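Local coordinates for protein GENE 22 product (Bacillus phage spp1, PDB 2XC8) that is of unknown function but adopts an all-beta fold resembling a domain of a lactococcal phage receptor-binding protein, which leaves its role open, at residues Ala9-Thr14 against Leu31-Glu36; Glu37-Glu42 against Gln67-Ser72; Phe46-Asp51 against Val99-Phe104. All coordinates share one frame; numbering follows the deposited sequence.

Contact 1: Ala9-Thr14 against Leu31-Glu36; sequences AVWYLT and LHKGDE
Residues Trp11-Leu13 and Leu31-Lys33 pair as a short antiparallel beta ladder, a compact example of how such a ladder sorts alternate side chains onto two faces of a sheet. The backbone bonds centre on one hydrogen-bonded pair, Tyr12 with His32: Tyr12 N donates to His32 O at 3.0 Å and His32 N to Tyr12 O at 2.8 Å. Beyond the last strand pair, Gly34 N donates a hydrogen bond to Val10 O (2.8 Å), from above the carbonyl plane. Gly34 has a positive phi of 60°, a backbone shape that glycine adopts readily, where the chain leaves strand 23-33.

The face carrying Trp11, Leu13, Leu31 and Lys33 is largely apolar, and its two leucines are buried. Lys33 lays its aliphatic stem across the six-membered ring of Trp11, with CB 3.7 Å from the ring centroid in a CH-pi contact and CG over the rim near CZ2. Its CG is anti to the backbone N (chi1 179°) and the chain runs on extended, carrying NZ past the indole to a salt bridge with Glu36 OE2, whose hydrogen bond is weak. Leu31 meets the same indole differently, its CG lying in the ring plane 3.8 Å from CE3. Phe39 and Val41 of strand 37-47 continue this apolar layer, touching Trp11 and Leu13 respectively.

The opposite face holds an aromatic pair. The Tyr12 and His32 planes are nearly parallel, 6° apart, but displaced so that little of one ring lies over the other; the closer packing is made by His32 CB, 3.5 Å from the Tyr12 centroid. The Thr14 and His32 side chains cross at about a right angle. A water joins the polar ends, hydrogen-bonded to Tyr12 OH and to His32 ND1 at 2.9 Å, while donating to Gly34 O at 2.7 Å.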
loop_
_atom_site.group_PDB
_atom_site.type_symbol
_atom_site.label_atom_id
_atom_site.label_comp_id
_atom_site.label_asym_id
_atom_site.label_seq_id
_atom_site.Cartn_x
_atom_site.Cartn_y
_atom_site.Cartn_z
ATOM N N ALA B 9 -7.212 -4.353 -13.862
ATOM C CA ALA B 9 -6.702 -5.180 -14.954
ATOM C C ALA B 9 -7.341 -6.566 -14.957
ATOM O O ALA B 9 -7.885 -7.011 -13.942
ATOM C CB ALA B 9 -5.182 -5.293 -14.866
ATOM N N VAL B 10 -7.276 -7.235 -16.109
ATOM C CA VAL B 10 -7.751 -8.614 -16.250
ATOM C C VAL B 10 -6.929 -9.528 -15.339
ATOM O O VAL B 10 -7.484 -10.320 -14.575
ATOM C CB VAL B 10 -7.677 -9.099 -17.725
ATOM C CG1 VAL B 10 -8.152 -10.544 -17.852
ATOM C CG2 VAL B 10 -8.499 -8.190 -18.635
ATOM N N TRP B 11 -5.606 -9.397 -15.428
ATOM C CA TRP B 11 -4.687 -10.090 -14.534
ATOM C C TRP B 11 -4.442 -9.244 -13.291
ATOM O O TRP B 11 -3.903 -8.138 -13.381
ATOM C CB TRP B 11 -3.360 -10.377 -15.238
ATOM C CG TRP B 11 -3.438 -11.432 -16.296
ATOM C CD1 TRP B 11 -3.723 -11.245 -17.618
ATOM C CD2 TRP B 11 -3.213 -12.837 -16.127
ATOM N NE1 TRP B 11 -3.696 -12.448 -18.283
ATOM C CE2 TRP B 11 -3.385 -13.441 -17.392
ATOM C CE3 TRP B 11 -2.887 -13.645 -15.030
ATOM C CZ2 TRP B 11 -3.238 -14.817 -17.592
ATOM C CZ3 TRP B 11 -2.746 -15.012 -15.228
ATOM C CH2 TRP B 11 -2.922 -15.584 -16.501
ATOM N N TYR B 12 -4.847 -9.765 -12.136
ATOM C CA TYR B 12 -4.646 -9.062 -10.871
ATOM C C TYR B 12 -4.136 -9.969 -9.755
ATOM O O TYR B 12 -4.390 -11.176 -9.749
ATOM C CB TYR B 12 -5.913 -8.301 -10.446
ATOM C CG TYR B 12 -7.132 -9.153 -10.159
ATOM C CD1 TYR B 12 -7.445 -9.538 -8.855
ATOM C CD2 TYR B 12 -7.991 -9.544 -11.184
ATOM C CE1 TYR B 12 -8.571 -10.309 -8.581
ATOM C CE2 TYR B 12 -9.119 -10.315 -10.923
ATOM C CZ TYR B 12 -9.404 -10.692 -9.619
ATOM O OH TYR B 12 -10.518 -11.457 -9.356
ATOM N N LEU B 13 -3.414 -9.361 -8.816
ATOM C CA LEU B 13 -2.756 -10.080 -7.733
ATOM C C LEU B 13 -3.283 -9.617 -6.375
ATOM O O LEU B 13 -3.292 -8.419 -6.079
ATOM C CB LEU B 13 -1.238 -9.872 -7.827
ATOM C CG LEU B 13 -0.298 -10.596 -6.859
ATOM C CD1 LEU B 13 -0.307 -12.101 -7.084
ATOM C CD2 LEU B 13 1.115 -10.046 -6.986
ATOM N N THR B 14 -3.720 -10.574 -5.558
ATOM C CA THR B 14 -4.292 -10.278 -4.242
ATOM C C THR B 14 -3.228 -10.218 -3.143
ATOM O O THR B 14 -3.539 -9.931 -1.981
ATOM C CB THR B 14 -5.393 -11.292 -3.847
ATOM O OG1 THR B 14 -4.847 -12.617 -3.830
ATOM C CG2 THR B 14 -6.563 -11.234 -4.827
ATOM N N LEU B 31 -2.916 -15.024 -8.046
ATOM C CA LEU B 31 -2.955 -14.370 -9.344
ATOM C C LEU B 31 -4.235 -14.785 -10.059
ATOM O O LEU B 31 -4.490 -15.976 -10.247
ATOM C CB LEU B 31 -1.724 -14.743 -10.175
ATOM C CG LEU B 31 -1.545 -14.102 -11.557
ATOM C CD1 LEU B 31 -1.304 -12.601 -11.453
ATOM C CD2 LEU B 31 -0.403 -14.772 -12.304
ATOM N N HIS B 32 -5.036 -13.797 -10.446
ATOM C CA HIS B 32 -6.300 -14.046 -11.130
ATOM C C HIS B 32 -6.321 -13.609 -12.588
ATOM O O HIS B 32 -5.829 -12.534 -12.934
ATOM C CB HIS B 32 -7.440 -13.278 -10.464
ATOM C CG HIS B 32 -7.775 -13.742 -9.082
ATOM N ND1 HIS B 32 -8.946 -14.405 -8.784
ATOM C CD2 HIS B 32 -7.106 -13.615 -7.911
ATOM C CE1 HIS B 32 -8.979 -14.677 -7.492
ATOM N NE2 HIS B 32 -7.875 -14.209 -6.939
ATOM N N LYS B 33 -6.902 -14.459 -13.431
ATOM C CA LYS B 33 -7.056 -14.155 -14.847
ATOM C C LYS B 33 -8.557 -13.902 -14.999
ATOM O O LYS B 33 -9.319 -14.799 -15.377
ATOM C CB LYS B 33 -6.592 -15.307 -15.748
ATOM C CG LYS B 33 -6.742 -15.056 -17.246
ATOM C CD LYS B 33 -6.478 -16.327 -18.043
ATOM C CE LYS B 33 -6.655 -16.098 -19.535
ATOM N NZ LYS B 33 -6.480 -17.355 -20.315
ATOM N N GLY B 34 -8.972 -12.677 -14.681
ATOM C CA GLY B 34 -10.389 -12.311 -14.650
ATOM C C GLY B 34 -11.145 -13.155 -13.643
ATOM O O GLY B 34 -10.772 -13.214 -12.468
ATOM N N ASP B 35 -12.199 -13.809 -14.101
ATOM C CA ASP B 35 -12.873 -14.807 -13.305
ATOM C C ASP B 35 -12.772 -16.238 -13.854
ATOM O O ASP B 35 -13.488 -17.103 -13.474
ATOM C CB ASP B 35 -14.314 -14.423 -12.939
ATOM C CG ASP B 35 -15.193 -14.166 -14.137
ATOM O OD1 ASP B 35 -16.059 -13.274 -14.068
ATOM O OD2 ASP B 35 -15.056 -14.841 -15.154
ATOM N N GLU B 36 -11.827 -16.469 -14.707
ATOM C CA GLU B 36 -11.716 -17.783 -15.347
ATOM C C GLU B 36 -10.774 -18.756 -14.621
ATOM O O GLU B 36 -11.108 -19.933 -14.469
ATOM C CB GLU B 36 -11.423 -17.680 -16.857
ATOM C CG GLU B 36 -9.965 -17.501 -17.263
ATOM C CD GLU B 36 -9.717 -17.872 -18.718
ATOM O OE1 GLU B 36 -10.314 -17.234 -19.613
ATOM O OE2 GLU B 36 -8.918 -18.800 -18.965
HETATM O O HOH W 1 -11.476 -14.474 -10.149
#

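Contact 2: Glu37-Glu42 against Gln67-Ser72; sequences EVFPVE and QTKKVS
Lys69 reaches over to Phe39 and Glu37 from the turn between strands 56-64 and 71-79, illustrating how a long side chain can serve a hydrophobic and an ionic partner at once. The residue has a positive phi (65°), and its CB points toward strand 37-47, beginning the contact near Phe39 CE1. CG, anti to the carbonyl carbon (chi1 -68°), passes the same ring atom at 4.0 Å. CD comes closest to the ring: it sits in the ring plane, at the edge, 3.5 Å from Phe39 CE1, and it also lies 3.4 Å from Glu37 OE1. Here the chain bends, with chi3 at -105°, and CE stays beside that carboxylate oxygen. At the tip, NZ forms a rather long salt bridge with Glu37 OE1, 3.6 Å away. Glu37 stretches out to meet it, and the two side chains cross at about a right angle.

Deeper in, Val71 divides its branches between two residues of strand 37-47. CG2 packs on Phe39 CB at 3.7 Å, and CG1 faces Val41 CG2 at 4.1 Å. Leu31, Leu62 and Met64 also touch Val71, so this end of the contact merges with the core. In place of direct backbone pairing there is a water, which accepts from Val71 N at 3.0 Å and donates to Pro40 O at 2.8 Å. Edge strand 71-79 of the five-stranded sheet thus meets a strand of the four-stranded sheet by side-chain packing between two sheets, consistent with a beta sandwich, with a water bridge at its margin.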
loop_
_atom_site.group_PDB
_atom_site.type_symbol
_atom_site.label_atom_id
_atom_site.label_comp_id
_atom_site.label_asym_id
_atom_site.label_seq_id
_atom_site.Cartn_x
_atom_site.Cartn_y
_atom_site.Cartn_z
ATOM N N GLU B 37 -9.617 -18.270 -14.170
ATOM C CA GLU B 37 -8.673 -19.111 -13.422
ATOM C C GLU B 37 -7.806 -18.328 -12.432
ATOM O O GLU B 37 -7.397 -17.197 -12.704
ATOM C CB GLU B 37 -7.792 -19.942 -14.368
ATOM C CG GLU B 37 -7.043 -21.089 -13.675
ATOM C CD GLU B 37 -6.479 -22.129 -14.632
ATOM O OE1 GLU B 37 -5.883 -23.113 -14.145
ATOM O OE2 GLU B 37 -6.626 -21.972 -15.864
ATOM N N VAL B 38 -7.469 -18.971 -11.333
ATOM C CA VAL B 38 -6.678 -18.455 -10.249
ATOM C C VAL B 38 -5.452 -19.336 -9.995
ATOM O O VAL B 38 -5.539 -20.495 -10.054
ATOM C CB VAL B 38 -7.513 -18.429 -8.986
ATOM C CG1 VAL B 38 -6.794 -17.848 -7.855
ATOM C CG2 VAL B 38 -8.819 -17.826 -9.237
ATOM N N PHE B 39 -4.314 -18.726 -9.696
ATOM C CA PHE B 39 -3.061 -19.448 -9.484
ATOM C C PHE B 39 -2.435 -19.023 -8.152
ATOM O O PHE B 39 -2.469 -17.837 -7.813
ATOM C CB PHE B 39 -2.082 -19.149 -10.629
ATOM C CG PHE B 39 -2.673 -19.314 -12.008
ATOM C CD1 PHE B 39 -2.603 -20.537 -12.667
ATOM C CD2 PHE B 39 -3.288 -18.241 -12.654
ATOM C CE1 PHE B 39 -3.142 -20.695 -13.941
ATOM C CE2 PHE B 39 -3.835 -18.391 -13.929
ATOM C CZ PHE B 39 -3.758 -19.620 -14.573
ATOM N N PRO B 40 -1.861 -19.980 -7.391
ATOM C CA PRO B 40 -1.232 -19.608 -6.121
ATOM C C PRO B 40 0.108 -18.894 -6.310
ATOM O O PRO B 40 0.911 -19.288 -7.161
ATOM C CB PRO B 40 -1.033 -20.954 -5.416
ATOM C CG PRO B 40 -0.945 -21.949 -6.515
ATOM C CD PRO B 40 -1.811 -21.436 -7.631
ATOM N N VAL B 41 0.329 -17.845 -5.523
ATOM C CA VAL B 41 1.572 -17.078 -5.570
ATOM C C VAL B 41 2.226 -17.074 -4.190
ATOM O O VAL B 41 1.610 -16.670 -3.200
ATOM C CB VAL B 41 1.338 -15.628 -6.074
ATOM C CG1 VAL B 41 2.628 -14.820 -6.030
ATOM C CG2 VAL B 41 0.775 -15.635 -7.488
ATOM N N GLU B 42 3.459 -17.522 -4.137
ATOM C CA GLU B 42 4.216 -17.564 -2.902
ATOM C C GLU B 42 4.700 -16.206 -2.394
ATOM O O GLU B 42 4.870 -15.266 -3.129
ATOM C CB GLU B 42 5.352 -18.585 -2.994
ATOM C CG GLU B 42 6.498 -18.171 -3.908
ATOM C CD GLU B 42 7.405 -19.306 -4.378
ATOM O OE1 GLU B 42 8.171 -19.802 -3.555
ATOM O OE2 GLU B 42 7.369 -19.686 -5.555
ATOM N N GLN B 67 2.972 -23.945 -19.602
ATOM C CA GLN B 67 2.659 -25.373 -19.671
ATOM C C GLN B 67 2.429 -26.015 -18.301
ATOM O O GLN B 67 1.509 -26.821 -18.143
ATOM C CB GLN B 67 3.723 -26.133 -20.466
ATOM C CG GLN B 67 3.496 -26.079 -21.973
ATOM C CD GLN B 67 4.621 -26.707 -22.778
ATOM O OE1 GLN B 67 5.338 -27.588 -22.298
ATOM N NE2 GLN B 67 4.776 -26.257 -24.018
ATOM N N THR B 68 3.254 -25.659 -17.319
ATOM C CA THR B 68 3.114 -26.195 -15.960
ATOM C C THR B 68 2.167 -25.344 -15.108
ATOM O O THR B 68 1.671 -25.799 -14.074
ATOM C CB THR B 68 4.478 -26.320 -15.235
ATOM O OG1 THR B 68 4.992 -25.018 -14.930
ATOM C CG2 THR B 68 5.485 -27.079 -16.089
ATOM N N LYS B 69 1.917 -24.133 -15.572
ATOM C CA LYS B 69 1.136 -23.107 -14.870
ATOM C C LYS B 69 1.741 -22.592 -13.583
ATOM O O LYS B 69 1.101 -21.897 -12.866
ATOM C CB LYS B 69 -0.308 -23.540 -14.565
ATOM C CG LYS B 69 -1.273 -23.731 -15.729
ATOM C CD LYS B 69 -2.726 -23.912 -15.178
ATOM C CE LYS B 69 -3.257 -25.325 -15.214
ATOM N NZ LYS B 69 -3.698 -25.953 -13.942
ATOM N N LYS B 70 2.972 -22.954 -13.308
ATOM C CA LYS B 70 3.727 -22.489 -12.143
ATOM C C LYS B 70 4.054 -21.001 -12.266
ATOM O O LYS B 70 4.678 -20.572 -13.239
ATOM C CB LYS B 70 5.016 -23.305 -11.982
ATOM C CG LYS B 70 5.837 -22.967 -10.742
ATOM C CD LYS B 70 7.242 -23.548 -10.833
ATOM C CE LYS B 70 8.039 -23.270 -9.565
ATOM N NZ LYS B 70 9.433 -23.790 -9.665
ATOM N N VAL B 71 3.624 -20.228 -11.272
ATOM C CA VAL B 71 3.870 -18.788 -11.228
ATOM C C VAL B 71 5.007 -18.497 -10.245
ATOM O O VAL B 71 4.947 -18.906 -9.082
ATOM C CB VAL B 71 2.593 -18.004 -10.829
ATOM C CG1 VAL B 71 2.812 -16.507 -10.962
ATOM C CG2 VAL B 71 1.411 -18.435 -11.684
ATOM N N SER B 72 6.036 -17.796 -10.717
ATOM C CA SER B 72 7.251 -17.568 -9.926
ATOM C C SER B 72 7.718 -16.109 -9.891
ATOM O O SER B 72 7.297 -15.288 -10.709
ATOM C CB SER B 72 8.385 -18.465 -10.432
ATOM O OG SER B 72 8.035 -19.836 -10.342
HETATM O O HOH W 2 1.747 -21.083 -9.102
#

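Contact 3: Phe46-Asp51 against Val99-Phe104; sequences FDLTPD and VSVTVF
Leu48 faces Val101 and Val103 from the centre of an inverse gamma turn, which follows directly on the end of strand 37-47 and sets the residue off from the regular strand. The turn is closed by a weak bond from Thr49 N to Asp47 O. Within it the Leu48 side chain descends onto strand 93-103: CB meets Val103 CG2 at 3.8 Å, and CD2 meets that methyl and Val101 CB, the latter at 4.0 Å.

The two segments run in roughly the same direction, 23° apart, yet they belong to different sheets of the sandwich-like fold and meet by side chains instead of as neighbouring strands. Tyr58, on the strand beside 93-103, also packs on Leu48 and binds Thr49 O through its hydroxyl.

At one end Phe46 and Val99 reach tip to tip, CZ to CG1 at 4.0 Å, with the methyl at the edge of the ring. At the other, Pro50 CB rests against Val103 CG1 and lies 3.5 Å from Phe104 O. A water accepts from Asp51 N at 2.7 Å and probably donates to Val103 O.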
loop_
_atom_site.group_PDB
_atom_site.type_symbol
_atom_site.label_atom_id
_atom_site.label_comp_id
_atom_site.label_asym_id
_atom_site.label_seq_id
_atom_site.Cartn_x
_atom_site.Cartn_y
_atom_site.Cartn_z
ATOM N N PHE B 46 12.655 -8.928 -0.208
ATOM C CA PHE B 46 14.044 -8.570 -0.485
ATOM C C PHE B 46 14.425 -7.232 0.142
ATOM O O PHE B 46 13.582 -6.342 0.286
ATOM C CB PHE B 46 14.336 -8.578 -1.997
ATOM C CG PHE B 46 13.511 -7.599 -2.797
ATOM C CD1 PHE B 46 14.009 -6.333 -3.098
ATOM C CD2 PHE B 46 12.251 -7.951 -3.275
ATOM C CE1 PHE B 46 13.258 -5.426 -3.845
ATOM C CE2 PHE B 46 11.492 -7.052 -4.022
ATOM C CZ PHE B 46 11.998 -5.787 -4.309
ATOM N N ASP B 47 15.697 -7.103 0.512
ATOM C CA ASP B 47 16.226 -5.856 1.055
ATOM C C ASP B 47 16.451 -4.844 -0.061
ATOM O O ASP B 47 16.877 -5.206 -1.161
ATOM C CB ASP B 47 17.546 -6.101 1.795
ATOM C CG ASP B 47 17.392 -7.025 2.994
ATOM O OD1 ASP B 47 16.334 -6.991 3.657
ATOM O OD2 ASP B 47 18.343 -7.783 3.279
ATOM N N LEU B 48 16.161 -3.579 0.228
ATOM C CA LEU B 48 16.471 -2.491 -0.693
ATOM C C LEU B 48 17.852 -1.935 -0.349
ATOM O O LEU B 48 17.998 -0.786 0.082
ATOM C CB LEU B 48 15.384 -1.410 -0.654
ATOM C CG LEU B 48 14.039 -1.776 -1.296
ATOM C CD1 LEU B 48 12.945 -0.825 -0.835
ATOM C CD2 LEU B 48 14.126 -1.800 -2.823
ATOM N N THR B 49 18.859 -2.785 -0.546
ATOM C CA THR B 49 20.237 -2.504 -0.162
ATOM C C THR B 49 20.868 -1.452 -1.074
ATOM O O THR B 49 20.904 -1.627 -2.294
ATOM C CB THR B 49 21.097 -3.794 -0.175
ATOM O OG1 THR B 49 20.415 -4.837 0.534
ATOM C CG2 THR B 49 22.457 -3.555 0.474
ATOM N N PRO B 50 21.361 -0.349 -0.481
ATOM C CA PRO B 50 22.060 0.655 -1.272
ATOM C C PRO B 50 23.511 0.253 -1.532
ATOM O O PRO B 50 24.053 -0.608 -0.835
ATOM C CB PRO B 50 22.002 1.900 -0.384
ATOM C CG PRO B 50 21.948 1.371 1.006
ATOM C CD PRO B 50 21.288 0.017 0.949
ATOM N N ASP B 51 24.119 0.868 -2.542
ATOM C CA ASP B 51 25.540 0.697 -2.825
ATOM C C ASP B 51 26.272 1.949 -2.354
ATOM O O ASP B 51 25.696 3.037 -2.345
ATOM C CB ASP B 51 25.753 0.489 -4.327
ATOM C CG ASP B 51 27.200 0.193 -4.684
ATOM O OD1 ASP B 51 27.693 -0.902 -4.338
ATOM O OD2 ASP B 51 27.840 1.055 -5.324
ATOM N N VAL B 99 6.979 -4.221 -8.678
ATOM C CA VAL B 99 7.906 -3.372 -7.913
ATOM C C VAL B 99 9.077 -2.880 -8.772
ATOM O O VAL B 99 9.750 -3.673 -9.434
ATOM C CB VAL B 99 8.445 -4.084 -6.630
ATOM C CG1 VAL B 99 9.353 -3.156 -5.825
ATOM C CG2 VAL B 99 7.301 -4.581 -5.752
ATOM N N SER B 100 9.299 -1.566 -8.755
ATOM C CA SER B 100 10.414 -0.934 -9.461
ATOM C C SER B 100 10.935 0.242 -8.635
ATOM O O SER B 100 10.290 1.289 -8.564
ATOM C CB SER B 100 9.970 -0.464 -10.851
ATOM O OG SER B 100 11.032 0.175 -11.542
ATOM N N VAL B 101 12.094 0.058 -8.003
ATOM C CA VAL B 101 12.636 1.048 -7.064
ATOM C C VAL B 101 14.118 1.350 -7.305
ATOM O O VAL B 101 14.922 0.441 -7.518
ATOM C CB VAL B 101 12.431 0.606 -5.580
ATOM C CG1 VAL B 101 12.953 1.664 -4.609
ATOM C CG2 VAL B 101 10.962 0.313 -5.292
ATOM N N THR B 102 14.459 2.637 -7.270
ATOM C CA THR B 102 15.847 3.086 -7.295
ATOM C C THR B 102 16.280 3.483 -5.883
ATOM O O THR B 102 15.663 4.345 -5.251
ATOM C CB THR B 102 16.049 4.264 -8.279
ATOM O OG1 THR B 102 15.596 3.881 -9.585
ATOM C CG2 THR B 102 17.520 4.666 -8.359
ATOM N N VAL B 103 17.335 2.834 -5.395
ATOM C CA VAL B 103 17.873 3.096 -4.061
ATOM C C VAL B 103 19.209 3.827 -4.177
ATOM O O VAL B 103 20.167 3.302 -4.747
ATOM C CB VAL B 103 18.050 1.789 -3.241
ATOM C CG1 VAL B 103 18.478 2.101 -1.811
ATOM C CG2 VAL B 103 16.763 0.974 -3.240
ATOM N N PHE B 104 19.258 5.038 -3.631
ATOM C CA PHE B 104 20.451 5.879 -3.692
ATOM C C PHE B 104 21.401 5.576 -2.527
ATOM O O PHE B 104 20.951 5.096 -1.484
ATOM C CB PHE B 104 20.045 7.357 -3.730
ATOM C CG PHE B 104 19.315 7.745 -4.987
ATOM C CD1 PHE B 104 20.022 8.134 -6.121
ATOM C CD2 PHE B 104 17.924 7.704 -5.047
ATOM C CE1 PHE B 104 19.358 8.485 -7.294
ATOM C CE2 PHE B 104 17.249 8.054 -6.216
ATOM C CZ PHE B 104 17.967 8.445 -7.341
HETATM O O HOH W 3 22.757 2.906 -3.673
#

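In the fold
The three contacts show one rule at work: chemistry follows place. Contact 1 is pairing within the four-stranded sheet, so backbone bonds join its strands and side chains pack on both faces; contacts 2 and 3 join that sheet to the five-stranded one through side chains, without direct backbone bonds. Both use strand 37-47, with centres about 26 Å apart and on opposite sides of the chain's centre. Contacts 1 and 2 touch directly, through a probable bond from Phe39 N to Leu31 O and through packing of Val41 on Leu13 and Leu31. All three are partly buried: contacts 1 and 2 add charged or polar rims to an apolar interior, whereas contact 3, nearest the chain's centre, is mainly apolar.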